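Local coordinates for protein gp18 (Listeria monocytogenes EGD-e, PDB 3GS9), which is a prophage tail protein, probably a structural component of the phage tail related to the tail-associated endopeptidase family, with its precise role not established, at residues 152-155 with 156-160; 62-66 with 67-71. All coordinates share one frame; numbering follows the deposited sequence.

Contact 2 (residues 62-66 with 67-71) comes first along the chain and closes before contact 1 (152-155 with 156-160) opens. Contact 2 is the tip of the hairpin of strands 61-64 and 67-74, inside an antiparallel sheet in the N-terminal part of the chain; contact 1 is two turns of helix 150-161, in the following part. Their centres lie about 25 Å apart and their nearest atoms about 14 Å, so neither touches the other. Side-chain contacts nevertheless join the two regions: Gln67 bonds to Asp168 and Asn169, at and just after the end of strand 166-168, the next strand after the helix, and Leu158 of the helix packs on Asn34, so the two parts touch directly.

Contact 1: residues 152-155 with 156-160; sequences TLID and QLLDD
Gln156 N reaches back to Thr152 O at 3.0 Å, and the same step is repeated one residue on each time. Leu157 N bonds to Leu153 O, and Leu158 N to Ile154 O at 2.9 Å. This unbroken run of i to i+4 bonds identifies regular alpha helix across the join of the two segments. A fourth bond, Asp159 N to Asp155 O, is weak at 3.3 Å. A water gives a hydrogen bond to that same Asp155 O and another to Asp159 OD1, bridging carbonyl and carboxylate over one turn. Among the side chains, Ile154 CG2 meets Leu158 CD2 at 4.3 Å, a loose apolar touch one turn apart. Asp155 and Leu158 run side by side in the same direction, with the carboxylate oxygen OD1 of Asp155 coming to 3.9 Å from Leu158 CD1.

This is an amphipathic helix of the prophage endopeptidase tail family. Leu153 and Leu157 pack on helix 111-118, both reaching Ile118, and Leu157 also meets Phe145 of strand 141-149; Ile154 packs on Tyr93, whereas Thr152 and Asp159 are exposed.

Gln156 has its CG anti to the backbone N (chi1 -175°), and its extended chain carries the amide alongside the helix to Asp160, one turn on. Gln156 NE2 donates to Asp160 OD2 at 2.9 Å in a nearly straight bond of 165°. The acceptor lies close to the amide plane, while the donor approaches the syn side of the carboxylate 25° out of its plane. OD2 also accepts from Gln142 NE2, and the other oxygen, OD1, makes a salt bridge to Arg249, so both oxygens of this buried carboxylate are satisfied and its rotation is restrained from several directions.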
ATOM      1  N   THR A 152      -6.705 -12.923  14.215  1.00 15.33           N
ATOM      2  CA  THR A 152      -6.313 -11.533  14.490  1.00 16.78           C
ATOM      3  C   THR A 152      -6.141 -11.287  15.998  1.00 14.78           C
ATOM      4  O   THR A 152      -5.167 -10.639  16.439  1.00 14.93           O
ATOM      5  CB  THR A 152      -7.324 -10.554  13.891  1.00 18.17           C
ATOM      6  OG1 THR A 152      -7.301 -10.728  12.476  1.00 16.38           O
ATOM      7  CG2 THR A 152      -6.962  -9.120  14.287  1.00 18.73           C
ATOM      8  N   LEU A 153      -7.047 -11.875  16.784  1.00 14.37           N
ATOM      9  CA  LEU A 153      -6.997 -11.753  18.231  1.00 17.37           C
ATOM     10  C   LEU A 153      -5.739 -12.434  18.781  1.00 17.79           C
ATOM     11  O   LEU A 153      -5.034 -11.861  19.618  1.00 14.82           O
ATOM     12  CB  LEU A 153      -8.292 -12.298  18.877  1.00 13.47           C
ATOM     13  CG  LEU A 153      -9.588 -11.481  18.632  1.00 13.32           C
ATOM     14  CD1 LEU A 153     -10.748 -12.172  19.362  1.00 14.12           C
ATOM     15  CD2 LEU A 153      -9.414 -10.004  19.041  1.00 14.95           C
ATOM     16  N   ILE A 154      -5.463 -13.659  18.319  1.00 13.57           N
ATOM     17  CA  ILE A 154      -4.253 -14.364  18.726  1.00 14.38           C
ATOM     18  C   ILE A 154      -3.022 -13.516  18.389  1.00 12.44           C
ATOM     19  O   ILE A 154      -2.126 -13.320  19.207  1.00 13.96           O
ATOM     20  CB  ILE A 154      -4.175 -15.734  18.067  1.00 14.15           C
ATOM     21  CG1 ILE A 154      -5.204 -16.672  18.692  1.00 14.70           C
ATOM     22  CG2 ILE A 154      -2.758 -16.319  18.179  1.00 19.37           C
ATOM     23  CD1 ILE A 154      -5.289 -18.040  18.041  1.00 16.93           C
ATOM     24  N   ASP A 155      -2.982 -12.983  17.175  1.00 14.10           N
ATOM     25  CA  ASP A 155      -1.839 -12.160  16.772  1.00 14.63           C
ATOM     26  C   ASP A 155      -1.642 -10.965  17.687  1.00 11.73           C
ATOM     27  O   ASP A 155      -0.497 -10.595  18.007  1.00 15.52           O
ATOM     28  CB  ASP A 155      -1.992 -11.740  15.316  1.00 14.65           C
ATOM     29  CG  ASP A 155      -1.754 -12.890  14.356  1.00 24.29           C
ATOM     30  OD1 ASP A 155      -1.246 -13.899  14.804  1.00 21.77           O
ATOM     31  OD2 ASP A 155      -2.033 -12.769  13.156  1.00 26.00           O
ATOM     32  N   GLN A 156      -2.731 -10.356  18.129  1.00 14.06           N
ATOM     33  CA  GLN A 156      -2.628  -9.253  19.080  1.00 14.04           C
ATOM     34  C   GLN A 156      -1.987  -9.726  20.389  1.00 13.37           C
ATOM     35  O   GLN A 156      -1.107  -9.076  20.950  1.00 14.63           O
ATOM     36  CB  GLN A 156      -4.024  -8.743  19.429  1.00 14.06           C
ATOM     37  CG  GLN A 156      -3.927  -7.538  20.293  1.00 20.35           C
ATOM     38  CD  GLN A 156      -5.222  -7.130  20.836  1.00 26.96           C
ATOM     39  OE1 GLN A 156      -6.261  -7.188  20.151  1.00 22.90           O
ATOM     40  NE2 GLN A 156      -5.200  -6.734  22.100  1.00 19.66           N
ATOM     41  N   LEU A 157      -2.465 -10.854  20.900  1.00 13.06           N
ATOM     42  CA  LEU A 157      -1.906 -11.420  22.141  1.00 12.83           C
ATOM     43  C   LEU A 157      -0.403 -11.696  22.015  1.00 12.67           C
ATOM     44  O   LEU A 157       0.356 -11.516  22.996  1.00 14.19           O
ATOM     45  CB  LEU A 157      -2.667 -12.691  22.548  1.00 12.26           C
ATOM     46  CG  LEU A 157      -4.173 -12.495  22.827  1.00 12.73           C
ATOM     47  CD1 LEU A 157      -4.895 -13.835  23.148  1.00 15.83           C
ATOM     48  CD2 LEU A 157      -4.444 -11.380  23.899  1.00 14.41           C
ATOM     49  N   LEU A 158       0.030 -12.191  20.855  1.00 12.14           N
ATOM     50  CA  LEU A 158       1.434 -12.470  20.648  1.00 14.72           C
ATOM     51  C   LEU A 158       2.233 -11.200  20.916  1.00 17.30           C
ATOM     52  O   LEU A 158       3.249 -11.226  21.636  1.00 14.50           O
ATOM     53  CB  LEU A 158       1.699 -12.968  19.234  1.00 15.49           C
ATOM     54  CG  LEU A 158       1.012 -14.251  18.771  1.00 15.33           C
ATOM     55  CD1 LEU A 158       1.564 -14.679  17.391  1.00 20.24           C
ATOM     56  CD2 LEU A 158       1.161 -15.377  19.752  1.00 15.08           C
ATOM     57  N   ASP A 159       1.754 -10.079  20.372  1.00 16.43           N
ATOM     58  CA  ASP A 159       2.422  -8.774  20.518  1.00 15.20           C
ATOM     59  C   ASP A 159       2.298  -8.216  21.970  1.00 17.90           C
ATOM     60  O   ASP A 159       3.282  -7.736  22.575  1.00 22.09           O
ATOM     61  CB  ASP A 159       1.788  -7.780  19.512  1.00 15.37           C
ATOM     62  CG  ASP A 159       2.106  -8.100  18.065  1.00 26.71           C
ATOM     63  OD1 ASP A 159       3.115  -8.800  17.832  1.00 27.23           O
ATOM     64  OD2 ASP A 159       1.348  -7.633  17.162  1.00 32.26           O
ATOM     65  N   ASP A 160       1.093  -8.299  22.526  1.00 13.71           N
ATOM     66  CA  ASP A 160       0.797  -7.746  23.835  1.00 13.88           C
ATOM     67  C   ASP A 160       1.663  -8.430  24.882  1.00 14.30           C
ATOM     68  O   ASP A 160       2.276  -7.747  25.714  1.00 15.51           O
ATOM     69  CB  ASP A 160      -0.669  -7.945  24.211  1.00 14.66           C
ATOM     70  CG  ASP A 160      -1.597  -6.969  23.535  1.00 14.74           C
ATOM     71  OD1 ASP A 160      -1.136  -6.063  22.806  1.00 15.05           O
ATOM     72  OD2 ASP A 160      -2.831  -7.096  23.738  1.00 18.53           O
TER
HETATM   73  O   HOH W   1       1.869 -10.997  15.876  1.00 35.94           O

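Contact 2: residues 62-66 with 67-71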
ATOM      1  N   VAL A  62      -5.352 -32.705   3.976  1.00 15.65           N
ATOM      2  CA  VAL A  62      -4.161 -33.422   3.531  1.00 15.27           C
ATOM      3  C   VAL A  62      -3.274 -33.611   4.743  1.00 15.79           C
ATOM      4  O   VAL A  62      -2.885 -32.652   5.424  1.00 14.46           O
ATOM      5  CB  VAL A  62      -3.417 -32.719   2.352  1.00 16.57           C
ATOM      6  CG1 VAL A  62      -2.246 -33.580   1.890  1.00 12.47           C
ATOM      7  CG2 VAL A  62      -4.389 -32.472   1.188  1.00 17.35           C
ATOM      8  N   TYR A  63      -3.035 -34.876   5.074  1.00 14.46           N
ATOM      9  CA  TYR A  63      -2.276 -35.226   6.279  1.00 15.68           C
ATOM     10  C   TYR A  63      -0.838 -35.582   5.935  1.00 17.04           C
ATOM     11  O   TYR A  63      -0.569 -36.495   5.165  1.00 16.91           O
ATOM     12  CB  TYR A  63      -2.993 -36.344   7.054  1.00 15.64           C
ATOM     13  CG  TYR A  63      -4.378 -35.967   7.516  1.00 14.46           C
ATOM     14  CD1 TYR A  63      -5.484 -36.134   6.703  1.00 15.66           C
ATOM     15  CD2 TYR A  63      -4.580 -35.435   8.777  1.00 13.49           C
ATOM     16  CE1 TYR A  63      -6.728 -35.780   7.124  1.00 14.32           C
ATOM     17  CE2 TYR A  63      -5.820 -35.062   9.184  1.00 14.84           C
ATOM     18  CZ  TYR A  63      -6.876 -35.242   8.376  1.00 16.93           C
ATOM     19  OH  TYR A  63      -8.109 -34.895   8.837  1.00 20.47           O
ATOM     20  N   PHE A  64       0.087 -34.812   6.495  1.00 17.56           N
ATOM     21  CA  PHE A  64       1.499 -34.943   6.180  1.00 18.02           C
ATOM     22  C   PHE A  64       2.303 -34.803   7.476  1.00 18.00           C
ATOM     23  O   PHE A  64       2.171 -33.814   8.182  1.00 14.60           O
ATOM     24  CB  PHE A  64       1.932 -33.914   5.125  1.00 18.24           C
ATOM     25  CG  PHE A  64       3.427 -33.836   4.955  1.00 16.70           C
ATOM     26  CD1 PHE A  64       4.136 -34.881   4.408  1.00 18.22           C
ATOM     27  CD2 PHE A  64       4.114 -32.709   5.361  1.00 18.99           C
ATOM     28  CE1 PHE A  64       5.527 -34.831   4.294  1.00 19.65           C
ATOM     29  CE2 PHE A  64       5.496 -32.658   5.243  1.00 18.59           C
ATOM     30  CZ  PHE A  64       6.191 -33.704   4.691  1.00 16.90           C
ATOM     31  N   ARG A  65       3.083 -35.828   7.778  1.00 17.98           N
ATOM     32  CA  ARG A  65       3.937 -35.913   8.982  1.00 21.80           C
ATOM     33  C   ARG A  65       3.228 -35.478  10.288  1.00 20.46           C
ATOM     34  O   ARG A  65       3.774 -34.752  11.120  1.00 23.83           O
ATOM     35  CB  ARG A  65       5.257 -35.171   8.784  1.00 21.41           C
ATOM     36  CG  ARG A  65       6.168 -35.849   7.807  1.00 26.49           C
ATOM     37  CD  ARG A  65       7.413 -35.037   7.573  1.00 37.91           C
ATOM     38  NE  ARG A  65       8.344 -35.746   6.700  1.00 40.73           N
ATOM     39  CZ  ARG A  65       9.409 -35.206   6.111  1.00 47.95           C
ATOM     40  NH1 ARG A  65       9.707 -33.913   6.275  1.00 49.83           N
ATOM     41  NH2 ARG A  65      10.178 -35.968   5.338  1.00 47.09           N
ATOM     42  N   GLY A  66       2.006 -35.930  10.437  1.00 19.53           N
ATOM     43  CA  GLY A  66       1.310 -35.739  11.694  1.00 21.80           C
ATOM     44  C   GLY A  66       0.568 -34.424  11.794  1.00 21.34           C
ATOM     45  O   GLY A  66      -0.055 -34.158  12.833  1.00 22.51           O
ATOM     46  N   GLN A  67       0.596 -33.614  10.729  1.00 19.57           N
ATOM     47  CA  GLN A  67      -0.120 -32.347  10.715  1.00 17.60           C
ATOM     48  C   GLN A  67      -1.142 -32.307   9.605  1.00 16.40           C
ATOM     49  O   GLN A  67      -0.953 -32.940   8.578  1.00 18.35           O
ATOM     50  CB  GLN A  67       0.855 -31.192  10.545  1.00 17.75           C
ATOM     51  CG  GLN A  67       1.891 -31.139  11.673  1.00 14.34           C
ATOM     52  CD  GLN A  67       1.266 -30.764  12.996  1.00 19.41           C
ATOM     53  OE1 GLN A  67       0.499 -29.796  13.093  1.00 17.82           O
ATOM     54  NE2 GLN A  67       1.559 -31.543  14.022  1.00 20.67           N
ATOM     55  N   GLU A  68      -2.198 -31.526   9.820  1.00 18.69           N
ATOM     56  CA  GLU A  68      -3.319 -31.401   8.870  1.00 15.61           C
ATOM     57  C   GLU A  68      -3.263 -30.059   8.134  1.00 16.93           C
ATOM     58  O   GLU A  68      -3.103 -29.017   8.766  1.00 13.87           O
ATOM     59  CB  GLU A  68      -4.652 -31.479   9.614  1.00 14.53           C
ATOM     60  CG  GLU A  68      -5.877 -31.505   8.729  1.00 17.04           C
ATOM     61  CD  GLU A  68      -7.193 -31.587   9.524  1.00 18.22           C
ATOM     62  OE1 GLU A  68      -7.122 -31.783  10.757  1.00 19.44           O
ATOM     63  OE2 GLU A  68      -8.283 -31.503   8.928  1.00 20.27           O
ATOM     64  N   PHE A  69      -3.414 -30.125   6.817  1.00 13.92           N
ATOM     65  CA  PHE A  69      -3.414 -28.954   5.905  1.00 15.39           C
ATOM     66  C   PHE A  69      -4.686 -29.038   5.103  1.00 16.04           C
ATOM     67  O   PHE A  69      -5.147 -30.150   4.768  1.00 16.71           O
ATOM     68  CB  PHE A  69      -2.204 -28.974   4.983  1.00 16.49           C
ATOM     69  CG  PHE A  69      -0.877 -28.993   5.708  1.00 12.49           C
ATOM     70  CD1 PHE A  69      -0.314 -30.203   6.153  1.00 15.89           C
ATOM     71  CD2 PHE A  69      -0.199 -27.795   5.956  1.00 15.08           C
ATOM     72  CE1 PHE A  69       0.895 -30.223   6.823  1.00 11.50           C
ATOM     73  CE2 PHE A  69       0.990 -27.780   6.624  1.00 13.06           C
ATOM     74  CZ  PHE A  69       1.551 -28.983   7.090  1.00 13.87           C
ATOM     75  N   VAL A  70      -5.286 -27.897   4.811  1.00 13.31           N
ATOM     76  CA  VAL A  70      -6.583 -27.845   4.166  1.00 12.51           C
ATOM     77  C   VAL A  70      -6.481 -27.141   2.817  1.00 14.79           C
ATOM     78  O   VAL A  70      -5.906 -26.050   2.729  1.00 12.61           O
ATOM     79  CB  VAL A  70      -7.544 -27.068   5.076  1.00 11.38           C
ATOM     80  CG1 VAL A  70      -8.917 -26.974   4.433  1.00 14.60           C
ATOM     81  CG2 VAL A  70      -7.607 -27.784   6.400  1.00 12.52           C
ATOM     82  N   VAL A  71      -7.012 -27.779   1.777  1.00 14.21           N
ATOM     83  CA  VAL A  71      -6.924 -27.224   0.417  1.00 14.14           C
ATOM     84  C   VAL A  71      -7.791 -25.953   0.320  1.00 14.63           C
ATOM     85  O   VAL A  71      -8.995 -26.028   0.509  1.00 15.15           O
ATOM     86  CB  VAL A  71      -7.388 -28.265  -0.607  1.00 15.99           C
ATOM     87  CG1 VAL A  71      -7.469 -27.661  -1.998  1.00 15.51           C
ATOM     88  CG2 VAL A  71      -6.503 -29.539  -0.522  1.00 19.15           C
TER
HETATM   89  O   HOH W   2       3.689 -33.690  13.439  1.00 37.54           O
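Gln67 closes a type I' turn that starts at Phe64: its N donates to Phe64 O and its O accepts from Phe64 N, each at 3.0 Å. The same Gln67 O takes a CA-H...O contact from Tyr63 CA at 3.5 Å. Bent at chi2 (-68°), the Gln67 chain folds back beside Gly66, and a water accepts from its NE2 while donating to Arg65 O; OE1 bonds to His91 and NE2 to Asp168. Glu68 lies alongside Tyr63 in a non-hydrogen-bonded pair, its CG 3.6 Å from Tyr63 CE2 and the carboxylate plane turned 31° from the ring. Phe69 and Val62 form a hydrogen-bonded pair: Val62 N donates to Phe69 O at 2.7 Å, and Phe69 N to Val62 O at 2.9 Å. The Phe69 ring presents its edge to Val62 O, with CE1 4.2 Å from Phe64 CB. The side chains of Val71 and Val62 cross, with Val71 CG2 4.0 Å from Val62 CG2. The hairpin face of Val62, Phe64 and Phe69 is mainly apolar, with polar Gln67 at its turn end. On the other, the Tyr63 ring covers aliphatic Glu68 while Ser61 OG bonds OE2, which may stabilise a charge on this buried acid.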